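Long-range contacts in probable LacI-family transcriptional regulator (Corynebacterium glutamicum ATCC 13032, PDB 3BIL), which probably acts as a LacI-family transcription factor that binds cis-regulatory DNA and thereby controls gene expression: residues His79-Met84 / Val151-Pro156; Pro147-Asp152 / Val304-Glu309; Ala174-Leu179 / Ala208-Ser213; Leu185-Leu190 / Gly216-Phe221; His287-Ile292 / Arg330-Asn335. All blocks are in the same frame, centred on the assembly; numbering follows the deposited sequence.

Contact 1 (His79-Met84 / Val151-Pro156); sequences HYFAAM and VDRELP
Y80, F81 and M84 in the opening turns of helix 79-94 meet V151, D152 and R153 in a buried, mixed polar and apolar contact. It lies in the periplasmic-binding-protein-like core, at the C-terminal end of strand 148-151, where the chain leaves the sheet. D152, with positive phi, is the central residue of a classic gamma turn, in which R153 N comes within 2.7 Å of V151 O in a hydrogen bond. Its side chain projects toward the helix, with CG anti to the backbone N (chi1 -159°), and splits between two aromatic residues. Y80 and D152 approach tip to tip, and the Y80 hydroxyl makes a weak hydrogen bond to D152 OD2, OH to OD2 2.8 Å, with the ring and carboxylate planes 43° apart. The F81 side chain instead crosses that of D152 at about a right angle, the two planes 87° apart, and brings its rim atom CZ to 3.5 Å from D152 OD1. R153 is turned to a salt bridge with E106. D152 also touches T198 on helix 197-212 of the other lobe, consistent with a place at the cleft between the lobes, where effectors bind in relatives. M84 covers the aliphatic part of the turn: its chain is bent at chi3, CE lies 4.0 Å from D152 CB, and SD rests 4.2 Å from V151 CG2.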
# COMPACT_ATOMS: atom_id res chain seq x y z
N HIS A 79 2.99 2.65 -1.29
CA HIS A 79 2.04 3.17 -0.37
C HIS A 79 2.00 4.67 -0.52
O HIS A 79 0.96 5.29 -0.29
CB HIS A 79 2.39 2.77 1.05
CG HIS A 79 1.68 3.56 2.10
ND1 HIS A 79 2.23 4.69 2.68
CD2 HIS A 79 0.46 3.39 2.67
CE1 HIS A 79 1.38 5.17 3.58
NE2 HIS A 79 0.30 4.41 3.58
N TYR A 80 3.11 5.26 -0.94
CA TYR A 80 3.14 6.71 -1.14
C TYR A 80 2.25 7.17 -2.28
O TYR A 80 1.50 8.13 -2.15
CB TYR A 80 4.56 7.15 -1.39
CG TYR A 80 4.69 8.59 -1.82
CD1 TYR A 80 4.79 9.62 -0.88
CD2 TYR A 80 4.74 8.91 -3.17
CE1 TYR A 80 4.94 10.92 -1.27
CE2 TYR A 80 4.87 10.21 -3.58
CZ TYR A 80 4.98 11.21 -2.62
OH TYR A 80 5.14 12.49 -3.06
N PHE A 81 2.35 6.50 -3.41
CA PHE A 81 1.54 6.82 -4.53
C PHE A 81 0.06 6.42 -4.33
O PHE A 81 -0.83 7.00 -4.98
CB PHE A 81 2.12 6.16 -5.77
CG PHE A 81 3.38 6.81 -6.27
CD1 PHE A 81 3.41 8.17 -6.58
CD2 PHE A 81 4.53 6.06 -6.45
CE1 PHE A 81 4.59 8.78 -7.05
CE2 PHE A 81 5.71 6.65 -6.94
CZ PHE A 81 5.76 8.01 -7.23
N ALA A 82 -0.21 5.44 -3.47
CA ALA A 82 -1.61 5.10 -3.14
C ALA A 82 -2.17 6.15 -2.17
O ALA A 82 -3.35 6.54 -2.24
CB ALA A 82 -1.71 3.69 -2.58
N ALA A 83 -1.32 6.63 -1.26
CA ALA A 83 -1.69 7.76 -0.40
C ALA A 83 -1.99 9.00 -1.23
O ALA A 83 -3.00 9.63 -1.04
CB ALA A 83 -0.61 8.04 0.65
N MET A 84 -1.12 9.33 -2.18
CA MET A 84 -1.31 10.49 -3.01
C MET A 84 -2.66 10.46 -3.76
O MET A 84 -3.34 11.48 -3.84
CB MET A 84 -0.16 10.65 -3.98
CG MET A 84 -0.16 12.02 -4.71
SD MET A 84 1.05 11.88 -6.01
CE MET A 84 2.52 12.22 -5.04
N VAL A 151 3.13 15.84 -10.90
CA VAL A 151 3.36 15.74 -9.46
C VAL A 151 4.51 14.82 -9.12
O VAL A 151 4.72 13.80 -9.81
CB VAL A 151 2.13 15.20 -8.68
CG1 VAL A 151 1.29 16.32 -8.24
CG2 VAL A 151 1.32 14.21 -9.51
N ASP A 152 5.20 15.16 -8.03
CA ASP A 152 6.31 14.35 -7.50
C ASP A 152 7.58 14.34 -8.39
O ASP A 152 8.66 14.61 -7.89
CB ASP A 152 5.86 12.91 -7.19
CG ASP A 152 6.77 12.22 -6.21
OD1 ASP A 152 7.25 11.12 -6.55
OD2 ASP A 152 7.00 12.77 -5.10
N ARG A 153 7.43 14.03 -9.69
CA ARG A 153 8.54 14.02 -10.64
C ARG A 153 8.43 15.15 -11.65
O ARG A 153 7.34 15.52 -12.07
CB ARG A 153 8.60 12.71 -11.39
CG ARG A 153 9.05 11.59 -10.56
CD ARG A 153 9.09 10.32 -11.36
NE ARG A 153 9.24 9.15 -10.49
CZ ARG A 153 8.94 7.90 -10.83
NH1 ARG A 153 8.49 7.63 -12.06
NH2 ARG A 153 9.10 6.92 -9.95
N GLU A 154 9.59 15.66 -12.06
CA GLU A 154 9.70 16.83 -12.92
C GLU A 154 10.22 16.42 -14.30
O GLU A 154 11.11 15.56 -14.41
CB GLU A 154 10.68 17.84 -12.31
CG GLU A 154 10.08 18.99 -11.51
CD GLU A 154 10.84 20.34 -11.69
OE1 GLU A 154 10.46 21.35 -11.05
OE2 GLU A 154 11.81 20.41 -12.48
N LEU A 155 9.67 17.04 -15.35
CA LEU A 155 10.21 16.89 -16.70
C LEU A 155 11.60 17.49 -16.75
O LEU A 155 11.80 18.59 -16.24
CB LEU A 155 9.32 17.59 -17.72
CG LEU A 155 8.01 16.97 -18.18
CD1 LEU A 155 7.38 17.89 -19.22
CD2 LEU A 155 8.19 15.55 -18.73
N PRO A 156 12.57 16.77 -17.36
CA PRO A 156 13.98 17.16 -17.24
C PRO A 156 14.37 18.48 -17.93
O PRO A 156 15.50 18.93 -17.72
CB PRO A 156 14.73 15.97 -17.87
CG PRO A 156 13.76 15.36 -18.81
CD PRO A 156 12.40 15.56 -18.20

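Contact 2 (Pro147-Asp152 / Val304-Glu309); sequences PVVLVD and VSILTE
Strand 148-151 and the last turn of helix 296-308 run nearly antiparallel, at 167°, with the axes of 148-151 and 304-308 approaching to 8.4 Å. V149 and L307 are the closest pair of backbones, their CA atoms 6.4 Å apart. No hydrogen bond crosses the contact, which is made largely by aliphatic groups. V149 CG2 is the central methyl group: it lies 3.4 Å from L307 CD1, with L307 CB and I306 CG2 (4.1 Å) also near it. L307 CG is anti to the backbone N (chi1 -164°), and chi2 of 65° then sets CD1, which also reaches back to P147, just before the strand, 3.4 Å from P147 O and 4.1 Å from P147 CB. One leucine methyl thus touches V149 and P147, while V148 between them points away. On the far side of the helix, T308 OG1 donates to S305 O at 2.7 Å, an oxygen that also accepts E309 N as the helix ends. Within the alpha/beta layers, the V149 backbone is hydrogen-bonded to I126 and C128, and I127 of strand 126-128 touches both V149 and L307. V304 meets T91 of helix 79-94 on the same layer, whereas V148 and L150 face helix 135-143.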
# COMPACT_ATOMS: atom_id res chain seq x y z
N PRO A 147 -5.91 20.61 -19.72
CA PRO A 147 -5.22 20.97 -18.45
C PRO A 147 -4.46 19.76 -17.81
O PRO A 147 -5.10 18.81 -17.34
CB PRO A 147 -6.36 21.47 -17.54
CG PRO A 147 -7.54 21.71 -18.44
CD PRO A 147 -7.37 20.82 -19.64
N VAL A 148 -3.12 19.83 -17.85
CA VAL A 148 -2.19 18.85 -17.25
C VAL A 148 -1.45 19.47 -16.06
O VAL A 148 -1.17 20.67 -16.03
CB VAL A 148 -1.11 18.35 -18.26
CG1 VAL A 148 -1.58 17.13 -19.03
CG2 VAL A 148 -0.68 19.46 -19.22
N VAL A 149 -1.17 18.62 -15.07
CA VAL A 149 -0.37 18.96 -13.89
C VAL A 149 0.52 17.76 -13.62
O VAL A 149 0.06 16.62 -13.60
CB VAL A 149 -1.24 19.20 -12.63
CG1 VAL A 149 -0.37 19.53 -11.44
CG2 VAL A 149 -2.23 20.34 -12.86
N LEU A 150 1.80 18.02 -13.41
CA LEU A 150 2.73 16.96 -13.03
C LEU A 150 2.99 17.02 -11.52
O LEU A 150 3.03 18.12 -10.93
CB LEU A 150 4.03 17.06 -13.83
CG LEU A 150 3.96 17.09 -15.36
CD1 LEU A 150 5.31 17.47 -15.92
CD2 LEU A 150 3.51 15.76 -15.98
N VAL A 151 3.13 15.84 -10.90
CA VAL A 151 3.36 15.74 -9.46
C VAL A 151 4.51 14.82 -9.12
O VAL A 151 4.72 13.80 -9.81
CB VAL A 151 2.13 15.20 -8.68
CG1 VAL A 151 1.29 16.32 -8.24
CG2 VAL A 151 1.32 14.21 -9.51
N ASP A 152 5.20 15.16 -8.03
CA ASP A 152 6.31 14.35 -7.50
C ASP A 152 7.58 14.34 -8.39
O ASP A 152 8.66 14.61 -7.89
CB ASP A 152 5.86 12.91 -7.19
CG ASP A 152 6.77 12.22 -6.21
OD1 ASP A 152 7.25 11.12 -6.55
OD2 ASP A 152 7.00 12.77 -5.10
N VAL A 304 -4.30 19.64 -6.97
CA VAL A 304 -5.66 19.73 -7.45
C VAL A 304 -6.12 21.22 -7.52
O VAL A 304 -6.80 21.61 -8.46
CB VAL A 304 -6.61 18.72 -6.72
CG1 VAL A 304 -6.83 19.11 -5.27
CG2 VAL A 304 -7.93 18.55 -7.46
N SER A 305 -5.69 22.05 -6.55
CA SER A 305 -5.83 23.52 -6.65
C SER A 305 -5.39 24.04 -8.01
O SER A 305 -6.12 24.77 -8.66
CB SER A 305 -5.00 24.22 -5.58
OG SER A 305 -5.83 24.79 -4.58
N ILE A 306 -4.20 23.61 -8.43
CA ILE A 306 -3.59 24.02 -9.69
C ILE A 306 -4.32 23.43 -10.89
O ILE A 306 -4.28 24.00 -11.98
CB ILE A 306 -2.08 23.64 -9.75
CG1 ILE A 306 -1.29 24.32 -8.62
CG2 ILE A 306 -1.46 23.99 -11.11
CD1 ILE A 306 0.19 23.95 -8.56
N LEU A 307 -5.00 22.31 -10.72
CA LEU A 307 -5.76 21.75 -11.83
C LEU A 307 -7.10 22.44 -12.03
O LEU A 307 -7.55 22.57 -13.17
CB LEU A 307 -5.98 20.26 -11.68
CG LEU A 307 -6.41 19.61 -12.99
CD1 LEU A 307 -5.31 19.68 -14.04
CD2 LEU A 307 -6.79 18.18 -12.71
N THR A 308 -7.72 22.87 -10.94
CA THR A 308 -8.99 23.59 -11.01
C THR A 308 -8.76 24.95 -11.69
O THR A 308 -9.38 25.24 -12.71
CB THR A 308 -9.70 23.73 -9.63
OG1 THR A 308 -8.75 24.11 -8.62
CG2 THR A 308 -10.36 22.43 -9.23
N GLU A 309 -7.85 25.75 -11.14
CA GLU A 309 -7.38 26.97 -11.81
C GLU A 309 -6.64 26.63 -13.11
O GLU A 309 -5.49 27.04 -13.27
CB GLU A 309 -6.44 27.76 -10.89
CG GLU A 309 -7.12 28.61 -9.81
CD GLU A 309 -6.23 29.76 -9.33
OE1 GLU A 309 -5.16 29.47 -8.73
OE2 GLU A 309 -6.59 30.94 -9.56

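Contact 3 (Ala174-Leu179 / Ala208-Ser213); sequences AAVELL and AACANS
V176 and E177 carry this helix-to-helix contact, one with methyl groups and the other with a carboxylate. It joins helix 169-181 to the C-terminal end of helix 197-212, side by side on one face of the sheet in an alpha/beta lobe of the periplasmic-binding-protein fold. V176 points toward the second helix and divides its two branches. CG2 meets the methyl group of A209, CG2 to CB 3.7 Å, at a point where the backbones come close, the CA atoms of V176 and A209 being 6.3 Å apart. CG1, anti to the backbone N (chi1 169°), reaches farther along the partner helix, to A209 O at 3.6 Å and past it to the SG of C210. S213 also borders this methyl group, so the end of helix 197-212 and the residue after it offer V176 both polar and apolar atoms. The face of helix 169-181 next to V176 is covered by the sheet: A175 and L179 pack on F246 and I274. E177 starts out across the line between the helices, and its bend at chi2 (-54°) brings CD toward S213. The serine is held in turn by its backbone N, bonded to A209 O. Its hydroxyl donates to the carboxylate, S213 OG to E177 OE2 2.8 Å, approaching OE2 from the anti side and 27° out of the carboxylate plane.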
# COMPACT_ATOMS: atom_id res chain seq x y z
N ALA A 174 18.59 17.79 7.35
CA ALA A 174 18.44 17.49 8.78
C ALA A 174 18.77 16.08 9.17
O ALA A 174 19.36 15.83 10.26
CB ALA A 174 17.08 17.86 9.27
N ALA A 175 18.40 15.13 8.32
CA ALA A 175 18.82 13.76 8.58
C ALA A 175 20.33 13.65 8.58
O ALA A 175 20.89 13.04 9.50
CB ALA A 175 18.22 12.81 7.60
N VAL A 176 21.03 14.25 7.60
CA VAL A 176 22.52 14.19 7.61
C VAL A 176 23.12 14.83 8.86
O VAL A 176 23.94 14.20 9.55
CB VAL A 176 23.16 14.75 6.32
CG1 VAL A 176 24.66 14.91 6.47
CG2 VAL A 176 22.85 13.83 5.11
N GLU A 177 22.65 16.05 9.18
CA GLU A 177 23.03 16.77 10.41
C GLU A 177 22.94 15.88 11.62
O GLU A 177 23.90 15.73 12.36
CB GLU A 177 22.23 18.06 10.60
CG GLU A 177 23.00 19.36 10.28
CD GLU A 177 24.34 19.47 11.05
OE1 GLU A 177 24.31 19.53 12.32
OE2 GLU A 177 25.42 19.48 10.40
N LEU A 178 21.78 15.25 11.79
CA LEU A 178 21.52 14.32 12.87
C LEU A 178 22.43 13.11 12.87
O LEU A 178 22.88 12.69 13.95
CB LEU A 178 20.05 13.87 12.81
CG LEU A 178 19.44 13.09 13.98
CD1 LEU A 178 19.53 13.86 15.28
CD2 LEU A 178 18.00 12.75 13.70
N LEU A 179 22.71 12.54 11.70
CA LEU A 179 23.69 11.43 11.64
C LEU A 179 25.05 11.92 12.11
O LEU A 179 25.74 11.23 12.90
CB LEU A 179 23.76 10.71 10.26
CG LEU A 179 22.42 10.04 9.89
CD1 LEU A 179 22.20 9.75 8.42
CD2 LEU A 179 22.08 8.86 10.80
N ALA A 208 25.72 17.15 -1.15
CA ALA A 208 25.91 18.49 -0.57
C ALA A 208 25.77 18.57 0.96
O ALA A 208 26.62 19.16 1.63
CB ALA A 208 25.00 19.50 -1.25
N ALA A 209 24.71 17.98 1.52
CA ALA A 209 24.56 17.90 2.98
C ALA A 209 25.76 17.29 3.68
O ALA A 209 26.13 17.74 4.75
CB ALA A 209 23.32 17.11 3.38
N CYS A 210 26.33 16.24 3.11
CA CYS A 210 27.51 15.62 3.68
C CYS A 210 28.70 16.59 3.70
O CYS A 210 29.44 16.69 4.70
CB CYS A 210 27.86 14.37 2.90
SG CYS A 210 26.77 12.97 3.27
N ALA A 211 28.87 17.32 2.60
CA ALA A 211 29.90 18.35 2.51
C ALA A 211 29.52 19.42 3.51
O ALA A 211 30.32 19.79 4.37
CB ALA A 211 29.99 18.92 1.08
N ASN A 212 28.29 19.93 3.43
CA ASN A 212 27.95 21.04 4.29
C ASN A 212 28.07 20.71 5.76
O ASN A 212 28.34 21.61 6.57
CB ASN A 212 26.59 21.65 4.00
CG ASN A 212 26.28 22.79 4.98
OD1 ASN A 212 26.56 23.95 4.68
ND2 ASN A 212 25.77 22.45 6.18
N SER A 213 27.84 19.45 6.11
CA SER A 213 27.96 18.99 7.49
C SER A 213 29.40 18.63 7.79
O SER A 213 29.71 18.23 8.92
CB SER A 213 27.08 17.76 7.70
OG SER A 213 25.72 18.10 7.93

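Contact 4 (Leu185-Leu190 / Gly216-Phe221)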
# COMPACT_ATOMS: atom_id res chain seq x y z
N LEU A 185 28.36 7.17 11.67
CA LEU A 185 29.00 7.17 10.39
C LEU A 185 29.79 5.91 10.27
O LEU A 185 30.23 5.38 11.31
CB LEU A 185 29.97 8.34 10.28
CG LEU A 185 29.51 9.79 10.35
CD1 LEU A 185 30.78 10.69 10.11
CD2 LEU A 185 28.34 10.13 9.35
N PRO A 186 30.08 5.46 9.01
CA PRO A 186 29.66 6.03 7.72
C PRO A 186 28.24 5.72 7.32
O PRO A 186 27.65 4.73 7.77
CB PRO A 186 30.63 5.38 6.68
CG PRO A 186 31.27 4.27 7.35
CD PRO A 186 31.02 4.34 8.84
N ILE A 187 27.72 6.55 6.41
CA ILE A 187 26.39 6.42 5.94
C ILE A 187 26.40 5.69 4.60
O ILE A 187 27.13 6.06 3.67
CB ILE A 187 25.72 7.81 5.80
CG1 ILE A 187 25.80 8.59 7.12
CG2 ILE A 187 24.23 7.69 5.29
CD1 ILE A 187 25.51 10.09 7.01
N GLY A 188 25.57 4.64 4.49
CA GLY A 188 25.28 4.01 3.23
C GLY A 188 23.99 4.57 2.70
O GLY A 188 22.91 4.20 3.14
N TYR A 189 24.07 5.46 1.74
CA TYR A 189 22.86 6.02 1.17
C TYR A 189 22.44 5.15 0.01
O TYR A 189 23.24 4.80 -0.86
CB TYR A 189 23.05 7.47 0.74
CG TYR A 189 21.85 8.07 -0.00
CD1 TYR A 189 20.79 8.66 0.70
CD2 TYR A 189 21.78 8.08 -1.41
CE1 TYR A 189 19.73 9.20 0.05
CE2 TYR A 189 20.68 8.63 -2.07
CZ TYR A 189 19.66 9.16 -1.32
OH TYR A 189 18.58 9.72 -1.91
N LEU A 190 21.18 4.80 0.03
CA LEU A 190 20.67 3.85 -0.91
C LEU A 190 19.78 4.63 -1.86
O LEU A 190 18.64 4.94 -1.57
CB LEU A 190 19.98 2.70 -0.16
CG LEU A 190 19.46 1.51 -0.97
CD1 LEU A 190 20.62 0.67 -1.40
CD2 LEU A 190 18.46 0.66 -0.19
N GLY A 216 32.59 14.48 4.97
CA GLY A 216 33.31 13.84 3.89
C GLY A 216 32.40 12.90 3.15
O GLY A 216 31.25 12.66 3.57
N GLU A 217 32.92 12.38 2.02
CA GLU A 217 32.16 11.58 1.08
C GLU A 217 31.70 10.27 1.73
O GLU A 217 32.44 9.65 2.49
CB GLU A 217 32.97 11.33 -0.19
CG GLU A 217 33.10 12.57 -1.07
CD GLU A 217 34.19 12.47 -2.16
OE1 GLU A 217 33.89 12.75 -3.36
OE2 GLU A 217 35.35 12.11 -1.80
N GLN A 218 30.47 9.88 1.45
CA GLN A 218 29.92 8.67 2.11
C GLN A 218 29.71 7.57 1.09
O GLN A 218 30.00 7.77 -0.08
CB GLN A 218 28.63 9.01 2.86
CG GLN A 218 28.83 10.09 3.86
CD GLN A 218 29.68 9.65 5.02
OE1 GLN A 218 29.54 8.55 5.50
NE2 GLN A 218 30.56 10.54 5.50
N LEU A 219 29.22 6.41 1.50
CA LEU A 219 28.94 5.33 0.53
C LEU A 219 27.61 5.53 -0.17
O LEU A 219 26.67 5.91 0.47
CB LEU A 219 28.94 4.01 1.22
CG LEU A 219 30.19 4.02 2.08
CD1 LEU A 219 30.19 2.85 3.00
CD2 LEU A 219 31.41 4.01 1.16
N VAL A 220 27.54 5.28 -1.47
CA VAL A 220 26.33 5.49 -2.24
C VAL A 220 26.06 4.26 -3.08
O VAL A 220 26.93 3.83 -3.83
CB VAL A 220 26.51 6.61 -3.26
CG1 VAL A 220 25.43 6.51 -4.34
CG2 VAL A 220 26.48 7.99 -2.60
N PHE A 221 24.87 3.69 -2.97
CA PHE A 221 24.45 2.65 -3.90
C PHE A 221 23.39 3.20 -4.84
O PHE A 221 22.43 3.83 -4.39
CB PHE A 221 23.92 1.43 -3.14
CG PHE A 221 23.61 0.26 -4.03
CD1 PHE A 221 24.54 -0.80 -4.16
CD2 PHE A 221 22.40 0.21 -4.77
CE1 PHE A 221 24.25 -1.94 -5.02
CE2 PHE A 221 22.11 -0.87 -5.61
CZ PHE A 221 23.03 -1.96 -5.73
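I187 N donates to the side-chain oxygen of Q218, N to OE1 2.9 Å, in a nearly straight bond with 172° at the hydrogen. The Q218 amide thereby stands in for a main-chain acceptor just before the strand pairing begins. Its chain is bent at chi2 (-69°), which turns CD back toward I187, and the other end of the amide is also used: NE2 donates to G216 O from above that carbonyl plane. OE1 lies 3.4 Å from P186 CA as well, beside the proline that follows a cis peptide bond. Beyond Q218 the two strands run parallel, with their axes 21° apart, and G188, Y189 and L190 pair with L219, V220 and F221. Y189 bonds on both sides of V220, its N to L219 O at 2.9 Å and its O to F221 N at 2.9 Å, while the bond from L219 N to I187 O is weak. V220 CA adds a CH...O contact to Y189 O. On one face L190 and F221 lie side by side, pointing the same way, with L190 CD1 3.8 Å from F221 CB; L190, L219 and F221 all rest on L237 of helix 227-239. On the other face Y189 stacks on F206 of helix 197-212, which I187 and Q218 also touch. With 219-221 as the edge strand of the sheet within this chain, strand 187-190, helix 197-212 and strand 219-221 form a beta-alpha-beta unit, the repeating element of this alpha/beta fold.

Contact 5 (His287-Ile292 / Arg330-Asn335); sequences HPLTVI and RESIIN
T290 and S332 are at the centre of the polar contacts between the two segments, whose touching parts run about 98° apart. Of the hydrogen bonds to side-chain oxygens, one goes from T290 N to S332 OG at 2.7 Å, and the other from R330 N to T290 OG1 at 3.1 Å. S332 OG, between the backbone N and the carbonyl carbon (chi1 51°), is gripped twice, since it also bonds to V273 O. Among bonds to main-chain oxygens, E331 N reaches P288 O at 3.0 Å from 48° out of the carbonyl plane, and R330 NH1 makes a weak bond to L289 O, NH1 to O 2.8 Å. Van der Waals contacts lie beside these. The R330 chain, extended from CG to NE, passes beside L289 O; its CD lies 3.5 Å from P288 CB, and NH1 ends near V291 CG2. P288 and E331 lie side by side, pointing the same way, and H287 CB packs on E331 O. P288 also touches H261 of the second subunit. Strand 291-293 sits between strands 272-276 and 322-328: by backbone hydrogen bonds V291 pairs with I328, and T290 and I292 with G275, while I333 packs on L179 of helix 169-181.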
# COMPACT_ATOMS: atom_id res chain seq x y z
N HIS A 287 11.87 -0.32 17.30
CA HIS A 287 12.39 1.03 17.44
C HIS A 287 11.85 1.80 16.24
O HIS A 287 12.28 1.59 15.10
CB HIS A 287 13.90 1.06 17.47
CG HIS A 287 14.50 0.40 18.67
ND1 HIS A 287 14.51 -0.98 18.84
CD2 HIS A 287 15.14 0.92 19.74
CE1 HIS A 287 15.12 -1.27 19.98
NE2 HIS A 287 15.51 -0.14 20.54
N PRO A 288 10.87 2.67 16.48
CA PRO A 288 10.27 3.30 15.33
C PRO A 288 11.32 3.99 14.46
O PRO A 288 12.40 4.33 14.95
CB PRO A 288 9.29 4.28 15.96
CG PRO A 288 8.94 3.60 17.29
CD PRO A 288 10.26 3.12 17.74
N LEU A 289 11.01 4.17 13.18
CA LEU A 289 11.97 4.64 12.23
C LEU A 289 11.96 6.14 12.07
O LEU A 289 10.94 6.70 11.71
CB LEU A 289 11.72 4.02 10.86
CG LEU A 289 12.66 3.01 10.26
CD1 LEU A 289 12.70 1.74 11.11
CD2 LEU A 289 12.11 2.74 8.90
N THR A 290 13.10 6.77 12.27
CA THR A 290 13.27 8.10 11.79
C THR A 290 13.06 8.09 10.26
O THR A 290 13.65 7.31 9.55
CB THR A 290 14.64 8.61 12.23
OG1 THR A 290 14.74 8.55 13.66
CG2 THR A 290 14.85 10.06 11.77
N VAL A 291 12.23 8.97 9.74
CA VAL A 291 11.96 9.00 8.32
C VAL A 291 11.81 10.44 7.85
O VAL A 291 11.61 11.37 8.65
CB VAL A 291 10.62 8.28 7.93
CG1 VAL A 291 10.70 6.70 8.11
CG2 VAL A 291 9.40 8.86 8.66
N ILE A 292 11.91 10.60 6.53
CA ILE A 292 11.71 11.86 5.89
C ILE A 292 10.31 11.88 5.33
O ILE A 292 9.93 11.07 4.51
CB ILE A 292 12.81 12.11 4.84
CG1 ILE A 292 14.14 12.36 5.58
CG2 ILE A 292 12.46 13.32 3.96
CD1 ILE A 292 15.34 12.48 4.65
N ARG A 330 12.33 9.76 15.25
CA ARG A 330 11.81 8.65 16.04
C ARG A 330 12.96 7.98 16.77
O ARG A 330 13.72 8.69 17.43
CB ARG A 330 11.03 7.70 15.21
CG ARG A 330 9.87 8.37 14.49
CD ARG A 330 8.76 7.32 14.31
NE ARG A 330 7.65 7.85 13.54
CZ ARG A 330 7.40 7.58 12.28
NH1 ARG A 330 8.15 6.73 11.60
NH2 ARG A 330 6.35 8.14 11.71
N GLU A 331 13.11 6.66 16.68
CA GLU A 331 14.19 6.02 17.46
C GLU A 331 15.20 5.08 16.75
O GLU A 331 15.73 4.17 17.38
CB GLU A 331 13.59 5.34 18.69
CG GLU A 331 13.57 6.23 19.94
CD GLU A 331 12.19 6.82 20.26
OE1 GLU A 331 12.14 8.00 20.69
OE2 GLU A 331 11.17 6.09 20.09
N SER A 332 15.49 5.31 15.47
CA SER A 332 16.36 4.40 14.71
C SER A 332 17.82 4.88 14.48
O SER A 332 18.51 4.36 13.60
CB SER A 332 15.69 4.05 13.39
OG SER A 332 15.24 5.19 12.68
N ILE A 333 18.29 5.84 15.28
CA ILE A 333 19.65 6.34 15.24
C ILE A 333 20.33 6.03 16.57
O ILE A 333 19.89 6.49 17.61
CB ILE A 333 19.68 7.88 15.10
CG1 ILE A 333 18.82 8.38 13.93
CG2 ILE A 333 21.12 8.38 15.03
CD1 ILE A 333 19.15 7.81 12.60
N ILE A 334 21.41 5.25 16.53
CA ILE A 334 22.29 5.03 17.69
C ILE A 334 23.06 6.29 18.06
O ILE A 334 23.46 7.06 17.20
CB ILE A 334 23.35 3.96 17.39
CG1 ILE A 334 22.70 2.63 17.02
CG2 ILE A 334 24.23 3.71 18.60
CD1 ILE A 334 22.62 2.41 15.58
N ASN A 335 23.27 6.51 19.36
CA ASN A 335 24.33 7.42 19.78
C ASN A 335 25.67 6.73 20.12
O ASN A 335 25.77 5.99 21.11
CB ASN A 335 23.88 8.32 20.92
CG ASN A 335 24.75 9.56 21.01
OD1 ASN A 335 25.11 10.03 22.09
ND2 ASN A 335 25.14 10.07 19.85

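In the fold
From the N terminus, contact 1 closes the first loop, bringing strand 148-151 and its following turn back to helix 79-94. Contact 2 starts on that same strand, sharing V151 and D152, and closes a much longer loop at helix 296-308. Contacts 3 and 4 are nested inside it and cross each other, interleaving helix 169-181, strand 187-190, helix 197-212 and strand 219-221. They touch, as where C210 meets Q218. Contact 5 follows them in series but crosses contact 2, and meets contact 3 where A175 touches I292. Contacts 1 and 2 tie together one lobe, contacts 3, 4 and 5 the other; the centres of contacts 2 and 4 are about 36 Å apart.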